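Local structure of cell surface protein (Faecalibacterium prausnitzii A2-165, 4GT6) at residues M272-V277 / F295-T300; A254-H259 / G282-C287; I316-G321 / E337-P342. The protein is of unknown function but, as the leucine-rich repeat part of a larger extracellular BspA-type protein, probably binds other proteins. All coordinates share one frame; numbering follows the deposited sequence.

Contact 1: residues M272-V277 / F295-T300; sequences MPDSVV and FSSRIT. With NA (sodium ion), chain R; EDO (1,2-ethanediol), chain I.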
loop_
_atom_site.group_PDB
_atom_site.type_symbol
_atom_site.label_atom_id
_atom_site.label_comp_id
_atom_site.label_asym_id
_atom_site.label_seq_id
_atom_site.Cartn_x
_atom_site.Cartn_y
_atom_site.Cartn_z
HETATM N N MSE A 272 1.471 21.593 -14.866
HETATM C CA MSE A 272 0.850 20.484 -15.610
HETATM C C MSE A 272 0.788 20.825 -17.082
HETATM O O MSE A 272 0.328 21.920 -17.393
HETATM C CB MSE A 272 -0.611 20.230 -15.159
HETATM C CG MSE A 272 -0.777 19.843 -13.766
HETATM SE SE MSE A 272 -2.671 19.510 -13.558
HETATM C CE MSE A 272 -2.613 19.979 -11.679
ATOM N N PRO A 273 1.114 19.875 -17.993
ATOM C CA PRO A 273 0.904 20.127 -19.417
ATOM C C PRO A 273 -0.580 19.964 -19.751
ATOM O O PRO A 273 -1.305 19.267 -19.002
ATOM C CB PRO A 273 1.751 19.024 -20.084
ATOM C CG PRO A 273 1.626 17.863 -19.143
ATOM C CD PRO A 273 1.591 18.493 -17.750
ATOM N N ASP A 274 -1.013 20.494 -20.913
ATOM C CA ASP A 274 -2.414 20.362 -21.321
ATOM C C ASP A 274 -2.754 18.925 -21.761
ATOM O O ASP A 274 -3.937 18.601 -21.895
ATOM C CB ASP A 274 -2.780 21.378 -22.406
ATOM C CG ASP A 274 -2.733 22.824 -21.922
ATOM O OD1 ASP A 274 -2.914 23.055 -20.700
ATOM O OD2 ASP A 274 -2.533 23.719 -22.763
ATOM N N SER A 275 -1.732 18.040 -21.892
ATOM C CA SER A 275 -1.986 16.621 -22.194
ATOM C C SER A 275 -2.630 15.927 -20.979
ATOM O O SER A 275 -3.257 14.885 -21.150
ATOM C CB SER A 275 -0.705 15.897 -22.627
ATOM O OG SER A 275 0.330 15.945 -21.657
ATOM N N VAL A 276 -2.507 16.504 -19.756
ATOM C CA VAL A 276 -3.128 15.911 -18.551
ATOM C C VAL A 276 -4.644 16.122 -18.637
ATOM O O VAL A 276 -5.112 17.273 -18.701
ATOM C CB VAL A 276 -2.550 16.459 -17.217
ATOM C CG1 VAL A 276 -3.384 15.983 -16.006
ATOM C CG2 VAL A 276 -1.090 16.038 -17.039
ATOM N N VAL A 277 -5.394 15.023 -18.661
ATOM C CA VAL A 277 -6.861 15.105 -18.771
ATOM C C VAL A 277 -7.551 14.714 -17.459
ATOM O O VAL A 277 -8.754 14.944 -17.319
ATOM C CB VAL A 277 -7.443 14.318 -19.970
ATOM C CG1 VAL A 277 -6.891 14.848 -21.292
ATOM C CG2 VAL A 277 -7.226 12.809 -19.837
ATOM N N PHE A 295 -2.418 24.587 -13.730
ATOM C CA PHE A 295 -3.258 23.495 -14.162
ATOM C C PHE A 295 -3.271 23.299 -15.650
ATOM O O PHE A 295 -3.135 24.258 -16.401
ATOM C CB PHE A 295 -4.712 23.778 -13.733
ATOM C CG PHE A 295 -4.944 23.716 -12.245
ATOM C CD1 PHE A 295 -5.151 22.497 -11.609
ATOM C CD2 PHE A 295 -4.952 24.879 -11.477
ATOM C CE1 PHE A 295 -5.364 22.438 -10.224
ATOM C CE2 PHE A 295 -5.191 24.822 -10.097
ATOM C CZ PHE A 295 -5.409 23.605 -9.484
ATOM N N SER A 296 -3.583 22.065 -16.067
ATOM C CA SER A 296 -3.860 21.723 -17.443
ATOM C C SER A 296 -5.201 22.365 -17.845
ATOM O O SER A 296 -6.135 22.375 -17.022
ATOM C CB SER A 296 -3.977 20.210 -17.566
ATOM O OG SER A 296 -4.637 19.900 -18.783
ATOM N N SER A 297 -5.332 22.799 -19.113
ATOM C CA SER A 297 -6.596 23.363 -19.611
ATOM C C SER A 297 -7.628 22.253 -19.923
ATOM O O SER A 297 -8.754 22.571 -20.302
ATOM C CB SER A 297 -6.338 24.189 -20.875
ATOM O OG SER A 297 -5.931 23.329 -21.931
ATOM N N ARG A 298 -7.237 20.955 -19.812
ATOM C CA ARG A 298 -8.127 19.850 -20.203
ATOM C C ARG A 298 -8.681 19.034 -19.022
ATOM O O ARG A 298 -9.472 18.109 -19.234
ATOM C CB ARG A 298 -7.434 18.936 -21.231
ATOM C CG ARG A 298 -7.265 19.674 -22.584
ATOM C CD ARG A 298 -6.557 18.865 -23.656
ATOM N NE ARG A 298 -7.322 17.699 -24.094
ATOM C CZ ARG A 298 -6.784 16.526 -24.420
ATOM N NH1 ARG A 298 -5.471 16.341 -24.325
ATOM N NH2 ARG A 298 -7.555 15.522 -24.817
ATOM N N ILE A 299 -8.352 19.410 -17.790
ATOM C CA ILE A 299 -8.961 18.719 -16.651
ATOM C C ILE A 299 -10.348 19.318 -16.418
ATOM O O ILE A 299 -10.534 20.508 -16.675
ATOM C CB ILE A 299 -8.075 18.743 -15.387
ATOM C CG1 ILE A 299 -7.704 20.181 -14.987
ATOM C CG2 ILE A 299 -6.813 17.869 -15.614
ATOM C CD1 ILE A 299 -7.264 20.309 -13.476
ATOM N N THR A 300 -11.316 18.504 -15.937
ATOM C CA THR A 300 -12.689 18.985 -15.726
ATOM C C THR A 300 -13.172 18.717 -14.298
ATOM O O THR A 300 -14.328 19.023 -13.983
ATOM C CB THR A 300 -13.661 18.358 -16.757
ATOM O OG1 THR A 300 -13.705 16.946 -16.531
ATOM C CG2 THR A 300 -13.267 18.641 -18.204
HETATM NA NA NA R . -10.184 23.911 -18.947
HETATM C C1 EDO I . -0.738 24.949 -18.619
HETATM O O1 EDO I . -0.665 23.696 -19.281
HETATM C C2 EDO I . -1.609 25.945 -19.438
HETATM O O2 EDO I . -2.957 25.494 -19.486
HETATM O O HOH W 1 -4.613 25.552 -23.514
HETATM O O HOH W 2 -3.924 13.395 -23.260
HETATM O O HOH W 3 -10.573 15.750 -15.391
HETATM O O HOH W 4 -10.815 15.835 -18.936
HETATM O O HOH W 5 -9.024 22.813 -17.065
HETATM O O HOH W 6 -11.607 21.929 -18.904
HETATM O O HOH W 7 -11.349 24.705 -20.952
HETATM O O HOH W 8 -8.882 25.954 -18.930
#

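Contact 2: residues A254-H259 / G282-C287; sequences ARIETH and GAFMNC. With EDO (1,2-ethanediol), chain L; EDO (1,2-ethanediol), chain B.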
loop_
_atom_site.group_PDB
_atom_site.type_symbol
_atom_site.label_atom_id
_atom_site.label_comp_id
_atom_site.label_asym_id
_atom_site.label_seq_id
_atom_site.Cartn_x
_atom_site.Cartn_y
_atom_site.Cartn_z
ATOM N N ALA A 254 -0.823 11.876 -19.552
ATOM C CA ALA A 254 -2.275 12.034 -19.711
ATOM C C ALA A 254 -3.015 12.059 -18.384
ATOM O O ALA A 254 -4.165 12.502 -18.321
ATOM C CB ALA A 254 -2.815 10.896 -20.559
ATOM N N ARG A 255 -2.369 11.572 -17.325
ATOM C CA ARG A 255 -3.025 11.442 -16.025
ATOM C C ARG A 255 -2.030 11.557 -14.888
ATOM O O ARG A 255 -0.911 11.054 -14.989
ATOM C CB ARG A 255 -3.721 10.049 -15.972
ATOM C CG ARG A 255 -4.221 9.624 -14.556
ATOM C CD ARG A 255 -5.388 8.665 -14.591
ATOM N NE ARG A 255 -5.806 8.254 -13.241
ATOM C CZ ARG A 255 -6.828 8.770 -12.560
ATOM N NH1 ARG A 255 -7.543 9.765 -13.071
ATOM N NH2 ARG A 255 -7.139 8.298 -11.359
ATOM N N ILE A 256 -2.455 12.203 -13.797
ATOM C CA ILE A 256 -1.727 12.216 -12.532
ATOM C C ILE A 256 -2.506 11.216 -11.693
ATOM O O ILE A 256 -3.668 11.485 -11.361
ATOM C CB ILE A 256 -1.608 13.614 -11.857
ATOM C CG1 ILE A 256 -0.920 14.634 -12.773
ATOM C CG2 ILE A 256 -0.848 13.473 -10.521
ATOM C CD1 ILE A 256 -1.257 16.108 -12.390
ATOM N N GLU A 257 -1.912 10.045 -11.407
ATOM C CA GLU A 257 -2.620 8.983 -10.711
ATOM C C GLU A 257 -2.837 9.343 -9.208
ATOM O O GLU A 257 -2.240 10.293 -8.685
ATOM C CB GLU A 257 -1.904 7.630 -10.921
ATOM C CG GLU A 257 -2.729 6.385 -10.599
ATOM C CD GLU A 257 -4.153 6.404 -11.125
ATOM O OE1 GLU A 257 -4.328 6.186 -12.345
ATOM O OE2 GLU A 257 -5.075 6.746 -10.347
ATOM N N THR A 258 -3.762 8.636 -8.562
ATOM C CA THR A 258 -4.129 8.872 -7.166
ATOM C C THR A 258 -2.878 8.865 -6.276
ATOM O O THR A 258 -1.998 8.015 -6.442
ATOM C CB THR A 258 -5.208 7.868 -6.700
ATOM O OG1 THR A 258 -5.582 8.160 -5.347
ATOM C CG2 THR A 258 -4.767 6.414 -6.798
ATOM N N HIS A 259 -2.781 9.859 -5.370
ATOM C CA HIS A 259 -1.682 10.036 -4.402
ATOM C C HIS A 259 -0.277 10.076 -5.058
ATOM O O HIS A 259 0.714 9.798 -4.376
ATOM C CB HIS A 259 -1.773 8.919 -3.319
ATOM C CG HIS A 259 -3.082 8.953 -2.582
ATOM N ND1 HIS A 259 -4.047 7.973 -2.762
ATOM C CD2 HIS A 259 -3.564 9.883 -1.724
ATOM C CE1 HIS A 259 -5.078 8.335 -2.006
ATOM N NE2 HIS A 259 -4.823 9.465 -1.345
ATOM N N GLY A 282 -6.554 12.591 -4.019
ATOM C CA GLY A 282 -5.450 12.960 -3.135
ATOM C C GLY A 282 -4.102 13.071 -3.822
ATOM O O GLY A 282 -3.068 12.858 -3.187
ATOM N N ALA A 283 -4.095 13.458 -5.099
ATOM C CA ALA A 283 -2.849 13.538 -5.858
ATOM C C ALA A 283 -1.795 14.404 -5.176
ATOM O O ALA A 283 -0.644 14.026 -5.202
ATOM C CB ALA A 283 -3.110 14.045 -7.256
ATOM N N PHE A 284 -2.171 15.538 -4.559
ATOM C CA PHE A 284 -1.205 16.446 -3.913
ATOM C C PHE A 284 -1.514 16.609 -2.430
ATOM O O PHE A 284 -1.131 17.610 -1.823
ATOM C CB PHE A 284 -1.227 17.826 -4.605
ATOM C CG PHE A 284 -0.783 17.777 -6.046
ATOM C CD1 PHE A 284 0.561 17.907 -6.379
ATOM C CD2 PHE A 284 -1.705 17.600 -7.068
ATOM C CE1 PHE A 284 0.969 17.864 -7.716
ATOM C CE2 PHE A 284 -1.295 17.534 -8.401
ATOM C CZ PHE A 284 0.041 17.660 -8.716
HETATM N N MSE A 285 -2.126 15.609 -1.820
HETATM C CA MSE A 285 -2.497 15.776 -0.429
HETATM C C MSE A 285 -1.281 15.796 0.528
HETATM O O MSE A 285 -0.273 15.130 0.293
HETATM C CB MSE A 285 -3.563 14.780 0.005
HETATM C CG MSE A 285 -3.116 13.386 0.226
HETATM SE SE MSE A 285 -4.671 12.402 0.967
HETATM C CE MSE A 285 -5.094 13.393 2.560
ATOM N N ASN A 286 -1.371 16.654 1.555
ATOM C CA ASN A 286 -0.343 16.848 2.582
ATOM C C ASN A 286 1.011 17.277 1.982
ATOM O O ASN A 286 2.052 16.773 2.405
ATOM C CB ASN A 286 -0.195 15.583 3.441
ATOM C CG ASN A 286 -1.462 15.270 4.191
ATOM O OD1 ASN A 286 -2.102 16.155 4.751
ATOM N ND2 ASN A 286 -1.873 14.022 4.182
ATOM N N CYS A 287 0.994 18.210 1.000
ATOM C CA CYS A 287 2.214 18.819 0.442
ATOM C C CYS A 287 2.362 20.154 1.168
ATOM O O CYS A 287 1.717 21.119 0.760
ATOM C CB CYS A 287 2.100 18.990 -1.070
ATOM S SG CYS A 287 2.272 17.437 -1.981
HETATM C C1 EDO L . -8.262 5.571 -4.171
HETATM O O1 EDO L . -7.100 6.383 -4.131
HETATM C C2 EDO L . -8.905 5.517 -5.569
HETATM O O2 EDO L . -8.139 4.678 -6.399
HETATM C C1 EDO B . -10.154 9.009 -9.017
HETATM O O1 EDO B . -8.836 8.641 -8.594
HETATM C C2 EDO B . -10.128 10.264 -9.925
HETATM O O2 EDO B . -9.961 9.901 -11.286
#

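Contact 3: residues I316-G321 / E337-P342; sequences IDIPEG and ERIAIP. With NA (sodium ion), chain R.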
loop_
_atom_site.group_PDB
_atom_site.type_symbol
_atom_site.label_atom_id
_atom_site.label_comp_id
_atom_site.label_asym_id
_atom_site.label_seq_id
_atom_site.Cartn_x
_atom_site.Cartn_y
_atom_site.Cartn_z
ATOM N N ILE A 316 -5.126 30.352 -5.307
ATOM C CA ILE A 316 -5.265 29.335 -6.349
ATOM C C ILE A 316 -6.349 29.781 -7.341
ATOM O O ILE A 316 -7.378 30.330 -6.942
ATOM C CB ILE A 316 -5.497 27.899 -5.776
ATOM C CG1 ILE A 316 -5.374 26.808 -6.877
ATOM C CG2 ILE A 316 -6.791 27.771 -4.973
ATOM C CD1 ILE A 316 -5.043 25.438 -6.378
ATOM N N ASP A 317 -6.077 29.578 -8.634
ATOM C CA ASP A 317 -6.990 29.917 -9.720
ATOM C C ASP A 317 -7.475 28.619 -10.344
ATOM O O ASP A 317 -6.684 27.898 -10.949
ATOM C CB ASP A 317 -6.291 30.813 -10.750
ATOM C CG ASP A 317 -6.014 32.200 -10.206
ATOM O OD1 ASP A 317 -4.986 32.374 -9.519
ATOM O OD2 ASP A 317 -6.853 33.091 -10.408
ATOM N N ILE A 318 -8.748 28.284 -10.127
ATOM C CA ILE A 318 -9.334 27.047 -10.659
ATOM C C ILE A 318 -9.630 27.307 -12.149
ATOM O O ILE A 318 -10.283 28.314 -12.455
ATOM C CB ILE A 318 -10.586 26.609 -9.847
ATOM C CG1 ILE A 318 -10.298 26.386 -8.325
ATOM C CG2 ILE A 318 -11.312 25.436 -10.479
ATOM C CD1 ILE A 318 -9.062 25.625 -7.957
ATOM N N PRO A 319 -9.123 26.460 -13.081
ATOM C CA PRO A 319 -9.310 26.758 -14.508
ATOM C C PRO A 319 -10.753 26.623 -14.987
ATOM O O PRO A 319 -11.501 25.779 -14.496
ATOM C CB PRO A 319 -8.408 25.726 -15.215
ATOM C CG PRO A 319 -8.286 24.606 -14.268
ATOM C CD PRO A 319 -8.313 25.238 -12.886
ATOM N N GLU A 320 -11.107 27.432 -15.988
ATOM C CA GLU A 320 -12.385 27.370 -16.699
ATOM C C GLU A 320 -12.551 25.939 -17.224
ATOM O O GLU A 320 -11.573 25.369 -17.707
ATOM C CB GLU A 320 -12.353 28.380 -17.871
ATOM C CG GLU A 320 -13.693 28.546 -18.569
ATOM C CD GLU A 320 -14.798 28.983 -17.628
ATOM O OE1 GLU A 320 -14.610 30.019 -16.952
ATOM O OE2 GLU A 320 -15.802 28.247 -17.501
ATOM N N GLY A 321 -13.732 25.345 -17.081
ATOM C CA GLY A 321 -13.901 23.962 -17.526
ATOM C C GLY A 321 -13.975 22.953 -16.392
ATOM O O GLY A 321 -14.464 21.842 -16.592
ATOM N N GLU A 337 -6.141 32.046 1.223
ATOM C CA GLU A 337 -6.842 33.341 1.370
ATOM C C GLU A 337 -7.731 33.656 0.192
ATOM O O GLU A 337 -8.777 34.281 0.361
ATOM C CB GLU A 337 -5.835 34.513 1.499
ATOM C CG GLU A 337 -4.910 34.476 2.699
ATOM C CD GLU A 337 -3.750 35.460 2.662
ATOM O OE1 GLU A 337 -3.529 36.103 1.608
ATOM O OE2 GLU A 337 -3.042 35.570 3.689
ATOM N N ARG A 338 -7.276 33.282 -1.014
ATOM C CA ARG A 338 -7.941 33.613 -2.256
ATOM C C ARG A 338 -8.145 32.395 -3.137
ATOM O O ARG A 338 -7.223 31.600 -3.334
ATOM C CB ARG A 338 -7.102 34.657 -3.017
ATOM C CG ARG A 338 -7.735 35.193 -4.302
ATOM C CD ARG A 338 -6.693 35.841 -5.192
ATOM N NE ARG A 338 -7.155 35.916 -6.575
ATOM C CZ ARG A 338 -6.803 35.071 -7.539
ATOM N NH1 ARG A 338 -5.935 34.095 -7.292
ATOM N NH2 ARG A 338 -7.290 35.213 -8.763
ATOM N N ILE A 339 -9.343 32.284 -3.708
ATOM C CA ILE A 339 -9.636 31.226 -4.672
ATOM C C ILE A 339 -10.514 31.799 -5.780
ATOM O O ILE A 339 -11.518 32.448 -5.499
ATOM C CB ILE A 339 -10.220 29.917 -4.057
ATOM C CG1 ILE A 339 -10.424 28.835 -5.174
ATOM C CG2 ILE A 339 -11.505 30.171 -3.252
ATOM C CD1 ILE A 339 -10.247 27.436 -4.752
ATOM N N ALA A 340 -10.100 31.596 -7.032
ATOM C CA ALA A 340 -10.901 32.013 -8.187
ATOM C C ALA A 340 -11.665 30.785 -8.682
ATOM O O ALA A 340 -11.050 29.764 -8.984
ATOM C CB ALA A 340 -10.021 32.602 -9.278
ATOM N N ILE A 341 -13.002 30.853 -8.666
ATOM C CA ILE A 341 -13.871 29.745 -9.077
ATOM C C ILE A 341 -14.606 30.122 -10.381
ATOM O O ILE A 341 -15.345 31.112 -10.393
ATOM C CB ILE A 341 -14.859 29.377 -7.932
ATOM C CG1 ILE A 341 -14.073 28.861 -6.679
ATOM C CG2 ILE A 341 -15.901 28.343 -8.426
ATOM C CD1 ILE A 341 -14.867 28.703 -5.401
ATOM N N PRO A 342 -14.428 29.340 -11.474
ATOM C CA PRO A 342 -15.136 29.658 -12.722
ATOM C C PRO A 342 -16.612 29.265 -12.630
ATOM O O PRO A 342 -16.973 28.389 -11.827
ATOM C CB PRO A 342 -14.387 28.826 -13.762
ATOM C CG PRO A 342 -13.917 27.618 -13.009
ATOM C CD PRO A 342 -13.586 28.126 -11.622
HETATM NA NA NA R . -10.184 23.911 -18.947
HETATM O O HOH W 6 -11.607 21.929 -18.904
HETATM O O HOH W 7 -11.349 24.705 -20.952
HETATM O O HOH W 5 -9.024 22.813 -17.065
HETATM O O HOH W 8 -8.882 25.954 -18.930
#

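Contact 1: residues M272-V277 / F295-T300
Residues 272-277 and 295-300 run side by side as equivalent loops of successive coils in a leucine-rich repeat solenoid, with Asp274 CA 4.4 Å from Ser296 CA and Val277 CA 4.7 Å from Ile299 CA. The first loop folds into a type I beta turn from Pro273 to Val276, and Ser296 plugs into it. With OG anti to its backbone N (chi1 162°), the Ser296 hydroxyl donates to Val276 O at 2.7 Å, in the plane of that carbonyl. The same OG accepts from Arg298 N at 3.0 Å, closing an ST turn, so one oxygen holds the carbonyl of the preceding coil and the backbone N-H of its own turn. An alanine in place of Ser296 would probably leave Val276 O without its donor and Arg298 N without its acceptor, setting both loops freer to shift. On the outer side Asp274 OD1 accepts from Ser297 N at 2.9 Å in a nearly straight bond (165°) from above the carboxylate plane; an ethanediol O2 donates to the same oxygen. The Arg298 chain, bent at chi3, passes Asp274 O with its CD and lays one guanidinium face over Val277 CG1, 3.6 Å from CZ. The inward side is mostly apolar: CE of Met272, a selenomethionine, meets Phe295 CD1 at 3.6 Å, the two side chains pointing the same way, and Val276 CG1 packs beside Ile299 CG2, though Ser296 N lies buried beside Met272 CB without a partner. Ser297 O binds a sodium ion at 2.4 Å, with four waters and Glu320 O.

Contact 2: residues A254-H259 / G282-C287
His259 meets Met285 and Gly282 where two consecutive coils of the leucine-rich repeat solenoid turn side by side, the later one through a type I beta turn from Gly282 to Met285. The selenium of Met285, a selenomethionine, lies in the plane of the imidazole at its edge, 3.7 Å from His259 NE2, and the two side chains point the same way. The ring's CD2 approaches Gly282 O at 3.4 Å, and His259 CA makes a CA-H...O contact with that same oxygen. Glycine suits the site twice over: Gly282 has a positive phi, and a side chain on it would run into His259 NE2. Deeper in, Ile256 spreads its branches against the next coil, CG2 touching Ala283 CB at 4.0 Å while CD1 meets the edge of the Phe284 ring at CZ. That ring belongs to a ladder of aromatics, stacked on Phe261 and also meeting Phe307.

The next shell positions these groups in part. Asn199 OD1 is hydrogen-bonded to His259 ND1, which is likely to limit the ring's rotation. Behind it Arg255 grips Glu257 in a side-on salt bridge, its NE 2.7 Å from OE1 and its NH2 2.8 Å from OE2. Glu257 OE2 serves a second donor as well: Thr258 N reaches it at 2.9 Å, from the same face of the carboxylate as Arg255 NH2.

Contact 3: residues I316-G321 / E337-P342
Ile316 and Ile339 sit side by side where two neighbouring coils of the solenoid pair as parallel strands; the segments 316-320 and 338-342 run only 8° apart. This is the tight part of the contact. Ile316 N donates to Arg338 O, Ala340 N to Ile316 O at 3.0 Å and Ile318 N to Ala340 O, a short parallel ladder. On the buried face Ile316 CG2 presses against Ile339 CD1 at 3.5 Å, closer than carbon pairs usually come, and Ile318 CG1 lies against that same methyl at 3.7 Å. The ladder ends at Pro342, which has no N-H for Ile318 O, yet its ring stays packed, CD 3.7 Å from Ile318 CG2.

The looser, solvent side holds the exposed Asp317 and Glu320. Arg338 forms a two-nitrogen, end-on salt bridge with Asp317, NH1 3.0 Å from OD1 and NH2 2.7 Å from OD2, although the carboxylate and guanidinium planes are 44° apart. Glu320 O binds the sodium ion at 2.4 Å. Since Arg338 NE also forms a salt bridge with Glu363, its positive charge is shared between acids on both flanking strands, which would be expected to balance charge across three successive coils.

Followed from the N terminus, the chain passes along the end of strand 253-256 and into the turn after it (254-259), makes the loop 272-277, then returns at 282-287 to close contact 2 and at 295-300 to close contact 1. These two therefore cross, each spanning one coil at a different corner of the solenoid. They also touch: Val277 N is probably hydrogen-bonded to Ala254 O, and Met272 SE packs on Ile256 CD1. Contact 3 follows in series, joining strand 315-317 to strand 338-341, and has no touch with contact 2. Contact 1 bridges the gap, since Phe295 CZ packs on Ile316 CD1 and the sodium ion spans both loops. Together they join successive coils in this part of the solenoid.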